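Local coordinates for protein AxyAgu115A (Amphibacillus xylanus NBRC 15112, PDB 6NPS) that acts as a family GH115 alpha-glucuronidase, a glycoside hydrolase that probably removes glucuronic acid side groups from xylans such as arabinoglucuronoxylan, at residues N389-P394 and P868-T873; Y405-H410 and E433-A438; Y439-R444 and F833-H838; G876-G881 and A934-F939. The protein carries 3 engineered substitutions. All coordinates share one frame; numbering follows the deposited sequence.

Contact 1: N389-P394 and P868-T873; sequences NLRTLP and PSNPVT
Two irregular loops run side by side here, their directions 12° apart: residues 389-394 follow strand 379-383 of the TIM-barrel-like catalytic domain, and residues 868-873 belong to the C-terminal beta domain. The tight end lies at Val872. Its carbonyl O takes the N-H of Leu393 at 3.0 Å and also sits 3.4 Å from Thr392 CA in a CA-H...O contact. Beside this bond Leu393 and Val872 cross obliquely, Leu393 CD1 resting 4.2 Å from Val872 CG1. Toward Asn389 the backbones stand further apart and water fills in. One water bridges Leu390 O and Asn870 N, accepting from the latter; a second lies between Arg391 O and Asn870 O. Asn870 spans this looser half: with CG anti to its carbonyl carbon, the amide reaches Leu390 O through ND2, while ND2 also bonds to Asp385 and OD1 to Tyr899. An alanine here would probably loosen the join between the domains, since the only direct hydrogen bond at the watery end and the ties to Asp385 and Tyr899 would go with the amide. Leu390 O lies near the plane of the Asn870 amide, 2.8 Å from ND2, while ND2 itself stands 39° above the plane of the Leu390 carbonyl.

Contact 2: Y405-H410 and E433-A438; sequences YGMYYH and EQMTMA
Tyr409 and Met435 lie alongside one another, their side chains running in opposite directions, and this pairing carries much of the contact. The Met435 sulfur approaches the phenol ring obliquely, SD 4.2 Å from the ring centroid and 35° off the normal, and comes nearest at Tyr409 CD1, 3.6 Å away. It is a Met-aromatic contact. Bends at chi2 and chi3 curl the Met435 chain so that CE swings on to Met407, touching Met407 CG at 3.8 Å; the two methionines cross obliquely. Met407, also bent at both torsions, carries its own CE to 4.4 Å from Ala438 CB. The strand 405-410 and helix 433-438 that bear these residues are the first two elements of a beta-alpha-beta unit completed by strand 446-450, one step of the eight-stranded parallel barrel. Their axes pass 10.4 Å apart and run nearly antiparallel, at 168°, as expected when the helix returns along the outside of the strand. Further along the ring, Gln434 crosses Tyr409 at about a right angle, its CG 3.9 Å from Tyr409 OH. A leucine here removes the tyrosine ring and hydroxyl, and would probably weaken the packing on Met435 and Gln434 and the hold on Gly388 O, to which the hydroxyl makes a weak hydrogen bond. The Gln434 amide turns to other partners: OE1 accepts from Leu390 N, and NE2 gives a short bond of 2.5 Å to Glu433 OE1, whose carboxylate is also held by Tyr823 and, through OE2, by Lys831.

Contact 3: Y439-R444 and F833-H838; sequences YDFGVR and FPTDTH
Tyr439, in the last turn of helix 428-440, uses both its carbonyl and its ring to hold Arg444. Tyr439 O is gripped by three donors: Gly442 N and, side-on, Arg444 NE and NH2, with the oxygen lying in the guanidinium plane. That guanidinium in turn lies against one face of the Tyr439 ring, NE being 3.3 Å above it and offset toward the rim. Asp440 comes next and makes the polar link to the C-terminal domain: its OD2 offers the anti lone pair to the hydroxyl of Thr835, which donates from OG1 at 3.0 Å. A water adds a second route, accepting from Thr835 N and giving a weak bond to Asp440 OD2, while OD1 is held by Thr476. Phe441 supplies the apolar half. Asp836 CB stands over one face of its ring, 3.8 Å from the centroid and 14° off the normal, a CH-pi contact, and Thr835 O approaches Phe441 CE1 obliquely at 3.5 Å. The Asp836 carboxylate is turned 71° from the ring plane, and OD2 has a long, weak ion pair with Arg399. At Gly442 phi turns positive, 89°, where a side chain would jam against the carbonyl O of Phe441. With Gly442 N bonded to Tyr439 O and Val443 N to Ala438 O, the helix ends in a Schellman motif with Gly442 as C-prime, and its final turn docks on the 833-838 loop.

Contact 4: G876-G881 and A934-F939; sequences GTMYAG and AVSPGF
Hydrogen bonds fix the backbone at Tyr879, where strand 879-884 of the C-terminal beta domain begins. Ser936 meets both backbone polar atoms of this residue: its OG, placed anti to its own carbonyl carbon, accepts from Tyr879 N at 2.7 Å with an almost straight N-H (166°), and its backbone N donates to Tyr879 O at 3.2 Å. Water extends the polar set. One molecule donates to Tyr879 O and Ser936 O and accepts from Val935 N, and another joins Thr877 OG1 to Ser936 OG.

Packing contacts lie around these bonds. Ala880 CB stands over one face of the Phe939 ring, 4.0 Å from the centroid, as a CH-pi contact offset toward the rim. Val935 lies along the strand, CG1 4.0 Å from Tyr879 CB and CG2 3.7 Å from Gly881 N. Met878, extended until it bends at chi3, lays CG 3.8 Å from Ser936 CB and SD 3.8 Å from Gly938 O. There is no room for a side chain at Gly938: a beta carbon would crowd Met878 CE and, at phi 87°, the carbonyl O of Pro937.

Tyr879 O, with two donors, and Tyr879 N, on a hydroxyl, are both satisfied although their partner is a loop, so the pairing beyond strand 926-934 continues through a hydroxyl and a water as well as through backbone.

How the contacts relate
From the N terminus, the chain first enters contact 1 at 389-394, which waits for 868-873, closing a loop of more than 470 residues. Nested within that loop are contacts 2 and 3, in series: contact 2 closes a short loop from barrel strand 405-410 to helix 428-440, and contact 3 opens from the end of that helix and closes at 833-838, in the C-terminal domain. Contact 4 opens only after contact 1 has closed and stays within that domain. None cross. Contacts 1 and 3 tie the barrel to the C-terminal domain, while Pro937 of contact 4 packs against Met437 of contact 2 and Phe441 and His838 of contact 3, and Gly938 meets Ser869 of contact 1.

Contact 1: N389-P394 and P868-T873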
loop_
_atom_site.group_PDB
_atom_site.type_symbol
_atom_site.label_atom_id
_atom_site.label_comp_id
_atom_site.label_asym_id
_atom_site.label_seq_id
_atom_site.Cartn_x
_atom_site.Cartn_y
_atom_site.Cartn_z
ATOM N N ASN A 389 9.008 -21.823 -22.621
ATOM C CA ASN A 389 7.791 -22.404 -23.175
ATOM C C ASN A 389 7.920 -22.379 -24.690
ATOM O O ASN A 389 8.130 -21.309 -25.268
ATOM C CB ASN A 389 6.566 -21.609 -22.735
ATOM C CG ASN A 389 6.544 -21.399 -21.244
ATOM O OD1 ASN A 389 6.362 -22.374 -20.468
ATOM N ND2 ASN A 389 6.732 -20.140 -20.810
ATOM N N LEU A 390 7.818 -23.543 -25.329
ATOM C CA LEU A 390 7.855 -23.553 -26.788
ATOM C C LEU A 390 6.759 -22.661 -27.353
ATOM O O LEU A 390 5.775 -22.336 -26.681
ATOM C CB LEU A 390 7.671 -24.961 -27.343
ATOM C CG LEU A 390 8.578 -26.036 -26.733
ATOM C CD1 LEU A 390 8.401 -27.373 -27.481
ATOM C CD2 LEU A 390 10.059 -25.627 -26.706
ATOM N N ARG A 391 6.944 -22.288 -28.617
ATOM C CA ARG A 391 5.934 -21.610 -29.411
ATOM C C ARG A 391 5.364 -22.598 -30.424
ATOM O O ARG A 391 5.039 -23.735 -30.061
ATOM C CB ARG A 391 6.564 -20.364 -30.079
ATOM C CG ARG A 391 7.084 -19.359 -29.028
ATOM C CD ARG A 391 7.778 -18.148 -29.709
ATOM N NE ARG A 391 6.800 -17.409 -30.483
ATOM C CZ ARG A 391 7.086 -16.396 -31.294
ATOM N NH1 ARG A 391 8.348 -16.001 -31.456
ATOM N NH2 ARG A 391 6.109 -15.789 -31.954
ATOM N N THR A 392 5.209 -22.198 -31.679
ATOM C CA THR A 392 4.669 -23.143 -32.648
ATOM C C THR A 392 5.724 -24.170 -33.029
ATOM O O THR A 392 6.931 -23.980 -32.822
ATOM C CB THR A 392 4.166 -22.455 -33.901
ATOM O OG1 THR A 392 5.278 -21.877 -34.587
ATOM C CG2 THR A 392 3.145 -21.395 -33.528
ATOM N N LEU A 393 5.247 -25.283 -33.572
ATOM C CA LEU A 393 6.060 -26.454 -33.846
ATOM C C LEU A 393 5.636 -26.987 -35.209
ATOM O O LEU A 393 4.547 -26.659 -35.699
ATOM C CB LEU A 393 5.848 -27.504 -32.740
ATOM C CG LEU A 393 6.358 -27.136 -31.327
ATOM C CD1 LEU A 393 5.924 -28.221 -30.327
ATOM C CD2 LEU A 393 7.911 -26.911 -31.270
ATOM N N PRO A 394 6.453 -27.833 -35.834
ATOM C CA PRO A 394 6.110 -28.302 -37.187
ATOM C C PRO A 394 4.803 -29.099 -37.229
ATOM O O PRO A 394 4.572 -29.999 -36.414
ATOM C CB PRO A 394 7.311 -29.173 -37.571
ATOM C CG PRO A 394 8.444 -28.664 -36.712
ATOM C CD PRO A 394 7.777 -28.318 -35.406
ATOM N N PRO A 868 1.708 -22.704 -18.382
ATOM C CA PRO A 868 1.479 -21.668 -19.433
ATOM C C PRO A 868 2.149 -22.006 -20.763
ATOM O O PRO A 868 3.122 -21.393 -21.209
ATOM C CB PRO A 868 2.071 -20.403 -18.793
ATOM C CG PRO A 868 3.173 -20.893 -17.931
ATOM C CD PRO A 868 2.672 -22.246 -17.360
ATOM N N SER A 869 1.615 -23.012 -21.425
ATOM C CA SER A 869 2.055 -23.416 -22.750
ATOM C C SER A 869 1.476 -22.506 -23.826
ATOM O O SER A 869 0.407 -21.907 -23.666
ATOM C CB SER A 869 1.628 -24.858 -23.013
ATOM O OG SER A 869 2.570 -25.721 -22.425
ATOM N N ASN A 870 2.173 -22.451 -24.958
ATOM C CA ASN A 870 1.692 -21.678 -26.079
ATOM C C ASN A 870 1.105 -22.603 -27.137
ATOM O O ASN A 870 1.528 -23.756 -27.245
ATOM C CB ASN A 870 2.854 -20.866 -26.662
ATOM C CG ASN A 870 3.443 -19.932 -25.645
ATOM O OD1 ASN A 870 2.718 -19.104 -25.095
ATOM N ND2 ASN A 870 4.743 -20.051 -25.363
ATOM N N PRO A 871 0.125 -22.150 -27.929
ATOM C CA PRO A 871 -0.419 -23.012 -28.985
ATOM C C PRO A 871 0.682 -23.512 -29.911
ATOM O O PRO A 871 1.622 -22.776 -30.251
ATOM C CB PRO A 871 -1.390 -22.090 -29.745
ATOM C CG PRO A 871 -1.658 -20.934 -28.842
ATOM C CD PRO A 871 -0.455 -20.791 -27.961
ATOM N N VAL A 872 0.540 -24.771 -30.357
ATOM C CA VAL A 872 1.562 -25.389 -31.218
ATOM C C VAL A 872 1.364 -25.107 -32.698
ATOM O O VAL A 872 2.251 -25.443 -33.508
ATOM C CB VAL A 872 1.622 -26.925 -31.040
ATOM C CG1 VAL A 872 1.902 -27.251 -29.616
ATOM C CG2 VAL A 872 0.297 -27.584 -31.514
ATOM N N THR A 873 0.241 -24.510 -33.094
ATOM C CA THR A 873 0.037 -24.161 -34.499
ATOM C C THR A 873 -0.124 -22.648 -34.653
ATOM O O THR A 873 -0.347 -21.915 -33.687
ATOM C CB THR A 873 -1.188 -24.850 -35.123
ATOM O OG1 THR A 873 -2.376 -24.149 -34.732
ATOM C CG2 THR A 873 -1.283 -26.343 -34.755
HETATM O O HOH W 1 4.631 -24.084 -24.923
HETATM O O HOH W 2 3.869 -24.914 -27.996
#

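Contact 2: Y405-H410 and E433-A438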
loop_
_atom_site.group_PDB
_atom_site.type_symbol
_atom_site.label_atom_id
_atom_site.label_comp_id
_atom_site.label_asym_id
_atom_site.label_seq_id
_atom_site.Cartn_x
_atom_site.Cartn_y
_atom_site.Cartn_z
ATOM N N TYR A 405 14.622 -28.967 -38.630
ATOM C CA TYR A 405 14.219 -27.896 -37.732
ATOM C C TYR A 405 15.168 -27.814 -36.554
ATOM O O TYR A 405 15.784 -28.813 -36.132
ATOM C CB TYR A 405 12.772 -28.103 -37.217
ATOM C CG TYR A 405 11.782 -27.949 -38.344
ATOM C CD1 TYR A 405 11.247 -26.696 -38.652
ATOM C CD2 TYR A 405 11.404 -29.045 -39.118
ATOM C CE1 TYR A 405 10.360 -26.552 -39.683
ATOM C CE2 TYR A 405 10.508 -28.913 -40.156
ATOM C CZ TYR A 405 9.983 -27.654 -40.436
ATOM O OH TYR A 405 9.111 -27.480 -41.503
ATOM N N GLY A 406 15.244 -26.616 -36.003
ATOM C CA GLY A 406 16.027 -26.355 -34.816
ATOM C C GLY A 406 15.186 -25.820 -33.675
ATOM O O GLY A 406 14.069 -25.345 -33.891
ATOM N N MET A 407 15.704 -25.875 -32.461
ATOM C CA MET A 407 15.033 -25.244 -31.324
ATOM C C MET A 407 16.055 -24.440 -30.545
ATOM O O MET A 407 17.135 -24.944 -30.198
ATOM C CB MET A 407 14.355 -26.267 -30.402
ATOM C CG MET A 407 13.654 -25.612 -29.130
ATOM S SD MET A 407 12.380 -24.380 -29.614
ATOM C CE MET A 407 11.302 -25.383 -30.628
ATOM N N TYR A 408 15.712 -23.183 -30.283
ATOM C CA TYR A 408 16.497 -22.276 -29.458
ATOM C C TYR A 408 15.731 -22.067 -28.153
ATOM O O TYR A 408 14.622 -21.524 -28.162
ATOM C CB TYR A 408 16.722 -20.969 -30.220
ATOM C CG TYR A 408 17.403 -19.894 -29.422
ATOM C CD1 TYR A 408 18.354 -20.207 -28.461
ATOM C CD2 TYR A 408 17.093 -18.548 -29.647
ATOM C CE1 TYR A 408 18.977 -19.195 -27.706
ATOM C CE2 TYR A 408 17.722 -17.533 -28.927
ATOM C CZ TYR A 408 18.643 -17.866 -27.951
ATOM O OH TYR A 408 19.241 -16.860 -27.219
ATOM N N TYR A 409 16.307 -22.543 -27.048
ATOM C CA TYR A 409 15.688 -22.641 -25.731
ATOM C C TYR A 409 16.459 -21.725 -24.782
ATOM O O TYR A 409 17.601 -21.357 -25.065
ATOM C CB TYR A 409 15.699 -24.113 -25.251
ATOM C CG TYR A 409 14.726 -24.391 -24.122
ATOM C CD1 TYR A 409 13.360 -24.595 -24.379
ATOM C CD2 TYR A 409 15.165 -24.453 -22.818
ATOM C CE1 TYR A 409 12.447 -24.837 -23.339
ATOM C CE2 TYR A 409 14.242 -24.690 -21.740
ATOM C CZ TYR A 409 12.898 -24.891 -22.031
ATOM O OH TYR A 409 11.984 -25.132 -21.016
ATOM N N HIS A 410 15.805 -21.245 -23.710
ATOM C CA HIS A 410 16.436 -20.311 -22.770
ATOM C C HIS A 410 16.476 -20.881 -21.351
ATOM O O HIS A 410 15.440 -21.277 -20.807
ATOM C CB HIS A 410 15.688 -18.969 -22.715
ATOM C CG HIS A 410 15.935 -18.081 -23.896
ATOM N ND1 HIS A 410 15.325 -18.294 -25.112
ATOM C CD2 HIS A 410 16.744 -17.000 -24.061
ATOM C CE1 HIS A 410 15.718 -17.369 -25.962
ATOM N NE2 HIS A 410 16.574 -16.566 -25.351
ATOM N N GLU A 433 9.807 -31.972 -20.385
ATOM C CA GLU A 433 8.500 -31.938 -21.032
ATOM C C GLU A 433 8.535 -31.092 -22.306
ATOM O O GLU A 433 7.942 -31.453 -23.323
ATOM C CB GLU A 433 7.450 -31.395 -20.057
ATOM C CG GLU A 433 6.022 -31.435 -20.582
ATOM C CD GLU A 433 5.549 -30.057 -21.055
ATOM O OE1 GLU A 433 6.157 -29.044 -20.627
ATOM O OE2 GLU A 433 4.574 -29.986 -21.840
ATOM N N GLN A 434 9.160 -29.934 -22.243
ATOM C CA GLN A 434 9.180 -29.067 -23.419
ATOM C C GLN A 434 10.083 -29.645 -24.511
ATOM O O GLN A 434 9.702 -29.698 -25.692
ATOM C CB GLN A 434 9.645 -27.665 -23.014
ATOM C CG GLN A 434 8.702 -26.931 -22.082
ATOM C CD GLN A 434 7.398 -26.590 -22.767
ATOM O OE1 GLN A 434 7.374 -25.861 -23.738
ATOM N NE2 GLN A 434 6.300 -27.137 -22.261
ATOM N N MET A 435 11.315 -30.027 -24.156
ATOM C CA MET A 435 12.236 -30.467 -25.208
ATOM C C MET A 435 11.864 -31.828 -25.769
ATOM O O MET A 435 12.090 -32.062 -26.956
ATOM C CB MET A 435 13.686 -30.482 -24.702
ATOM C CG MET A 435 14.308 -29.063 -24.495
ATOM S SD MET A 435 14.003 -27.860 -25.804
ATOM C CE MET A 435 14.944 -28.602 -27.203
ATOM N N THR A 436 11.237 -32.736 -24.980
ATOM C CA THR A 436 10.765 -33.954 -25.632
ATOM C C THR A 436 9.586 -33.682 -26.545
ATOM O O THR A 436 9.432 -34.366 -27.562
ATOM C CB THR A 436 10.382 -35.055 -24.630
ATOM O OG1 THR A 436 9.342 -34.584 -23.744
ATOM C CG2 THR A 436 11.611 -35.468 -23.828
ATOM N N MET A 437 8.732 -32.717 -26.201
ATOM C CA MET A 437 7.658 -32.367 -27.121
ATOM C C MET A 437 8.209 -31.828 -28.445
ATOM O O MET A 437 7.678 -32.135 -29.526
ATOM C CB MET A 437 6.748 -31.343 -26.473
ATOM C CG MET A 437 5.493 -31.133 -27.247
ATOM S SD MET A 437 4.410 -30.056 -26.323
ATOM C CE MET A 437 2.988 -29.991 -27.390
ATOM N N ALA A 438 9.259 -31.011 -28.386
ATOM C CA ALA A 438 9.865 -30.494 -29.618
ATOM C C ALA A 438 10.402 -31.631 -30.479
ATOM O O ALA A 438 10.190 -31.660 -31.703
ATOM C CB ALA A 438 10.979 -29.523 -29.262
#

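Contact 3: Y439-R444 and F833-H838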
loop_
_atom_site.group_PDB
_atom_site.type_symbol
_atom_site.label_atom_id
_atom_site.label_comp_id
_atom_site.label_asym_id
_atom_site.label_seq_id
_atom_site.Cartn_x
_atom_site.Cartn_y
_atom_site.Cartn_z
ATOM N N TYR A 439 11.035 -32.629 -29.847
ATOM C CA TYR A 439 11.488 -33.801 -30.597
ATOM C C TYR A 439 10.318 -34.576 -31.184
ATOM O O TYR A 439 10.371 -35.028 -32.332
ATOM C CB TYR A 439 12.317 -34.695 -29.676
ATOM C CG TYR A 439 13.085 -35.781 -30.374
ATOM C CD1 TYR A 439 12.470 -36.978 -30.722
ATOM C CD2 TYR A 439 14.432 -35.617 -30.677
ATOM C CE1 TYR A 439 13.192 -38.007 -31.360
ATOM C CE2 TYR A 439 15.145 -36.618 -31.303
ATOM C CZ TYR A 439 14.519 -37.809 -31.642
ATOM O OH TYR A 439 15.233 -38.805 -32.255
ATOM N N ASP A 440 9.260 -34.767 -30.393
ATOM C CA ASP A 440 8.065 -35.461 -30.864
ATOM C C ASP A 440 7.439 -34.769 -32.071
ATOM O O ASP A 440 6.819 -35.423 -32.914
ATOM C CB ASP A 440 7.028 -35.552 -29.738
ATOM C CG ASP A 440 7.499 -36.428 -28.526
ATOM O OD1 ASP A 440 8.456 -37.245 -28.673
ATOM O OD2 ASP A 440 6.884 -36.288 -27.413
ATOM N N PHE A 441 7.519 -33.452 -32.143
ATOM C CA PHE A 441 6.997 -32.754 -33.309
ATOM C C PHE A 441 8.017 -32.682 -34.455
ATOM O O PHE A 441 7.801 -31.933 -35.414
ATOM C CB PHE A 441 6.564 -31.335 -32.939
ATOM C CG PHE A 441 5.170 -31.240 -32.327
ATOM C CD1 PHE A 441 4.957 -31.630 -31.016
ATOM C CD2 PHE A 441 4.096 -30.736 -33.074
ATOM C CE1 PHE A 441 3.698 -31.522 -30.431
ATOM C CE2 PHE A 441 2.841 -30.620 -32.520
ATOM C CZ PHE A 441 2.641 -31.008 -31.182
ATOM N N GLY A 442 9.137 -33.388 -34.350
ATOM C CA GLY A 442 10.079 -33.449 -35.446
ATOM C C GLY A 442 11.124 -32.358 -35.448
ATOM O O GLY A 442 11.671 -32.057 -36.508
ATOM N N VAL A 443 11.442 -31.771 -34.301
ATOM C CA VAL A 443 12.517 -30.781 -34.196
ATOM C C VAL A 443 13.759 -31.530 -33.747
ATOM O O VAL A 443 13.985 -31.718 -32.547
ATOM C CB VAL A 443 12.184 -29.654 -33.220
ATOM C CG1 VAL A 443 13.367 -28.616 -33.198
ATOM C CG2 VAL A 443 10.898 -28.953 -33.651
ATOM N N ARG A 444 14.592 -31.922 -34.701
ATOM C CA ARG A 444 15.624 -32.897 -34.401
ATOM C C ARG A 444 16.985 -32.578 -34.985
ATOM O O ARG A 444 17.920 -33.344 -34.752
ATOM C CB ARG A 444 15.196 -34.285 -34.902
ATOM C CG ARG A 444 13.999 -34.816 -34.163
ATOM C CD ARG A 444 13.486 -36.095 -34.752
ATOM N NE ARG A 444 12.201 -36.420 -34.159
ATOM C CZ ARG A 444 11.531 -37.539 -34.402
ATOM N NH1 ARG A 444 12.043 -38.459 -35.234
ATOM N NH2 ARG A 444 10.348 -37.733 -33.848
ATOM N N PHE A 833 -0.320 -38.307 -23.677
ATOM C CA PHE A 833 0.728 -38.831 -24.561
ATOM C C PHE A 833 0.109 -39.831 -25.528
ATOM O O PHE A 833 -0.736 -40.640 -25.114
ATOM C CB PHE A 833 1.851 -39.538 -23.773
ATOM C CG PHE A 833 2.717 -38.607 -22.997
ATOM C CD1 PHE A 833 3.973 -38.224 -23.478
ATOM C CD2 PHE A 833 2.286 -38.098 -21.776
ATOM C CE1 PHE A 833 4.769 -37.331 -22.754
ATOM C CE2 PHE A 833 3.074 -37.221 -21.056
ATOM C CZ PHE A 833 4.311 -36.835 -21.536
ATOM N N PRO A 834 0.546 -39.865 -26.799
ATOM C CA PRO A 834 1.595 -39.049 -27.446
ATOM C C PRO A 834 1.244 -37.548 -27.491
ATOM O O PRO A 834 0.066 -37.201 -27.513
ATOM C CB PRO A 834 1.666 -39.630 -28.885
ATOM C CG PRO A 834 1.129 -40.991 -28.763
ATOM C CD PRO A 834 0.048 -40.927 -27.700
ATOM N N THR A 835 2.255 -36.680 -27.512
ATOM C CA THR A 835 2.058 -35.240 -27.337
ATOM C C THR A 835 1.736 -34.484 -28.621
ATOM O O THR A 835 1.367 -33.316 -28.527
ATOM C CB THR A 835 3.307 -34.564 -26.761
ATOM O OG1 THR A 835 4.386 -34.677 -27.707
ATOM C CG2 THR A 835 3.712 -35.182 -25.482
ATOM N N ASP A 836 1.912 -35.078 -29.796
ATOM C CA ASP A 836 1.777 -34.365 -31.056
ATOM C C ASP A 836 0.449 -34.609 -31.754
ATOM O O ASP A 836 0.224 -34.050 -32.835
ATOM C CB ASP A 836 2.921 -34.735 -32.003
ATOM C CG ASP A 836 3.023 -36.246 -32.265
ATOM O OD1 ASP A 836 2.832 -37.058 -31.328
ATOM O OD2 ASP A 836 3.328 -36.618 -33.418
ATOM N N THR A 837 -0.435 -35.431 -31.184
ATOM C CA THR A 837 -1.725 -35.685 -31.808
ATOM C C THR A 837 -2.715 -34.602 -31.422
ATOM O O THR A 837 -2.794 -34.213 -30.255
ATOM C CB THR A 837 -2.306 -37.029 -31.360
ATOM O OG1 THR A 837 -1.310 -38.056 -31.472
ATOM C CG2 THR A 837 -3.558 -37.372 -32.175
ATOM N N HIS A 838 -3.514 -34.168 -32.396
ATOM C CA HIS A 838 -4.716 -33.381 -32.138
ATOM C C HIS A 838 -5.864 -34.376 -31.977
ATOM O O HIS A 838 -6.348 -34.954 -32.958
ATOM C CB HIS A 838 -4.958 -32.378 -33.266
ATOM C CG HIS A 838 -3.865 -31.352 -33.405
ATOM N ND1 HIS A 838 -4.024 -30.029 -33.037
ATOM C CD2 HIS A 838 -2.590 -31.461 -33.856
ATOM C CE1 HIS A 838 -2.899 -29.370 -33.258
ATOM N NE2 HIS A 838 -2.013 -30.215 -33.758
HETATM O O HOH W 3 4.898 -38.115 -27.674
#

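Contact 4: G876-G881 and A934-F939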
loop_
_atom_site.group_PDB
_atom_site.type_symbol
_atom_site.label_atom_id
_atom_site.label_comp_id
_atom_site.label_asym_id
_atom_site.label_seq_id
_atom_site.Cartn_x
_atom_site.Cartn_y
_atom_site.Cartn_z
ATOM N N GLY A 876 -3.144 -20.342 -33.078
ATOM C CA GLY A 876 -3.179 -19.634 -31.811
ATOM C C GLY A 876 -4.304 -20.008 -30.868
ATOM O O GLY A 876 -4.725 -19.166 -30.058
ATOM N N THR A 877 -4.789 -21.253 -30.933
ATOM C CA THR A 877 -5.836 -21.760 -30.047
ATOM C C THR A 877 -5.326 -22.967 -29.253
ATOM O O THR A 877 -4.346 -23.616 -29.627
ATOM C CB THR A 877 -7.088 -22.175 -30.853
ATOM O OG1 THR A 877 -6.704 -23.071 -31.901
ATOM C CG2 THR A 877 -7.761 -20.961 -31.483
ATOM N N MET A 878 -6.011 -23.283 -28.158
ATOM C CA MET A 878 -5.728 -24.516 -27.424
ATOM C C MET A 878 -7.002 -25.005 -26.745
ATOM O O MET A 878 -7.576 -24.293 -25.916
ATOM C CB MET A 878 -4.613 -24.301 -26.395
ATOM C CG MET A 878 -4.181 -25.585 -25.723
ATOM S SD MET A 878 -2.861 -25.315 -24.531
ATOM C CE MET A 878 -1.575 -24.584 -25.567
ATOM N N TYR A 879 -7.445 -26.213 -27.080
ATOM C CA TYR A 879 -8.736 -26.707 -26.616
ATOM C C TYR A 879 -8.583 -27.886 -25.658
ATOM O O TYR A 879 -7.606 -28.641 -25.727
ATOM C CB TYR A 879 -9.607 -27.140 -27.794
ATOM C CG TYR A 879 -9.967 -26.012 -28.733
ATOM C CD1 TYR A 879 -9.316 -25.859 -29.948
ATOM C CD2 TYR A 879 -10.956 -25.096 -28.402
ATOM C CE1 TYR A 879 -9.638 -24.812 -30.816
ATOM C CE2 TYR A 879 -11.285 -24.040 -29.256
ATOM C CZ TYR A 879 -10.624 -23.907 -30.460
ATOM O OH TYR A 879 -10.958 -22.875 -31.313
ATOM N N ALA A 880 -9.570 -28.038 -24.768
ATOM C CA ALA A 880 -9.733 -29.246 -23.971
ATOM C C ALA A 880 -11.217 -29.592 -23.957
ATOM O O ALA A 880 -12.069 -28.746 -24.245
ATOM C CB ALA A 880 -9.170 -29.054 -22.556
ATOM N N GLY A 881 -11.537 -30.843 -23.640
ATOM C CA GLY A 881 -12.911 -31.292 -23.563
ATOM C C GLY A 881 -13.307 -31.436 -22.102
ATOM O O GLY A 881 -12.537 -31.973 -21.295
ATOM N N ALA A 934 -8.354 -34.773 -23.475
ATOM C CA ALA A 934 -7.325 -34.061 -24.218
ATOM C C ALA A 934 -7.790 -33.805 -25.639
ATOM O O ALA A 934 -8.406 -34.673 -26.255
ATOM C CB ALA A 934 -6.017 -34.846 -24.253
ATOM N N VAL A 935 -7.471 -32.609 -26.175
ATOM C CA VAL A 935 -7.785 -32.281 -27.564
ATOM C C VAL A 935 -6.530 -31.701 -28.227
ATOM O O VAL A 935 -5.818 -32.408 -28.951
ATOM C CB VAL A 935 -8.994 -31.318 -27.638
ATOM C CG1 VAL A 935 -9.328 -30.903 -29.108
ATOM C CG2 VAL A 935 -10.220 -31.944 -26.938
ATOM N N SER A 936 -6.210 -30.395 -27.944
ATOM C CA SER A 936 -4.990 -29.791 -28.439
ATOM C C SER A 936 -3.774 -30.270 -27.663
ATOM O O SER A 936 -3.856 -30.519 -26.466
ATOM C CB SER A 936 -5.045 -28.255 -28.342
ATOM O OG SER A 936 -6.216 -27.755 -28.947
ATOM N N PRO A 937 -2.620 -30.344 -28.324
ATOM C CA PRO A 937 -1.342 -30.512 -27.607
ATOM C C PRO A 937 -1.020 -29.299 -26.722
ATOM O O PRO A 937 -1.540 -28.200 -26.917
ATOM C CB PRO A 937 -0.318 -30.628 -28.740
ATOM C CG PRO A 937 -1.129 -30.965 -30.001
ATOM C CD PRO A 937 -2.467 -30.318 -29.793
ATOM N N GLY A 938 -0.100 -29.495 -25.778
ATOM C CA GLY A 938 0.283 -28.440 -24.862
ATOM C C GLY A 938 -0.556 -28.310 -23.594
ATOM O O GLY A 938 -0.273 -27.433 -22.762
ATOM N N PHE A 939 -1.553 -29.166 -23.402
ATOM C CA PHE A 939 -2.462 -29.086 -22.256
ATOM C C PHE A 939 -1.860 -29.869 -21.095
ATOM O O PHE A 939 -1.800 -31.101 -21.137
ATOM C CB PHE A 939 -3.839 -29.610 -22.662
ATOM C CG PHE A 939 -4.861 -29.609 -21.545
ATOM C CD1 PHE A 939 -5.511 -28.442 -21.176
ATOM C CD2 PHE A 939 -5.177 -30.783 -20.876
ATOM C CE1 PHE A 939 -6.461 -28.445 -20.132
ATOM C CE2 PHE A 939 -6.125 -30.802 -19.836
ATOM C CZ PHE A 939 -6.774 -29.634 -19.475
HETATM O O HOH W 4 -6.006 -26.051 -31.485
HETATM O O HOH W 5 -6.078 -30.673 -24.753
#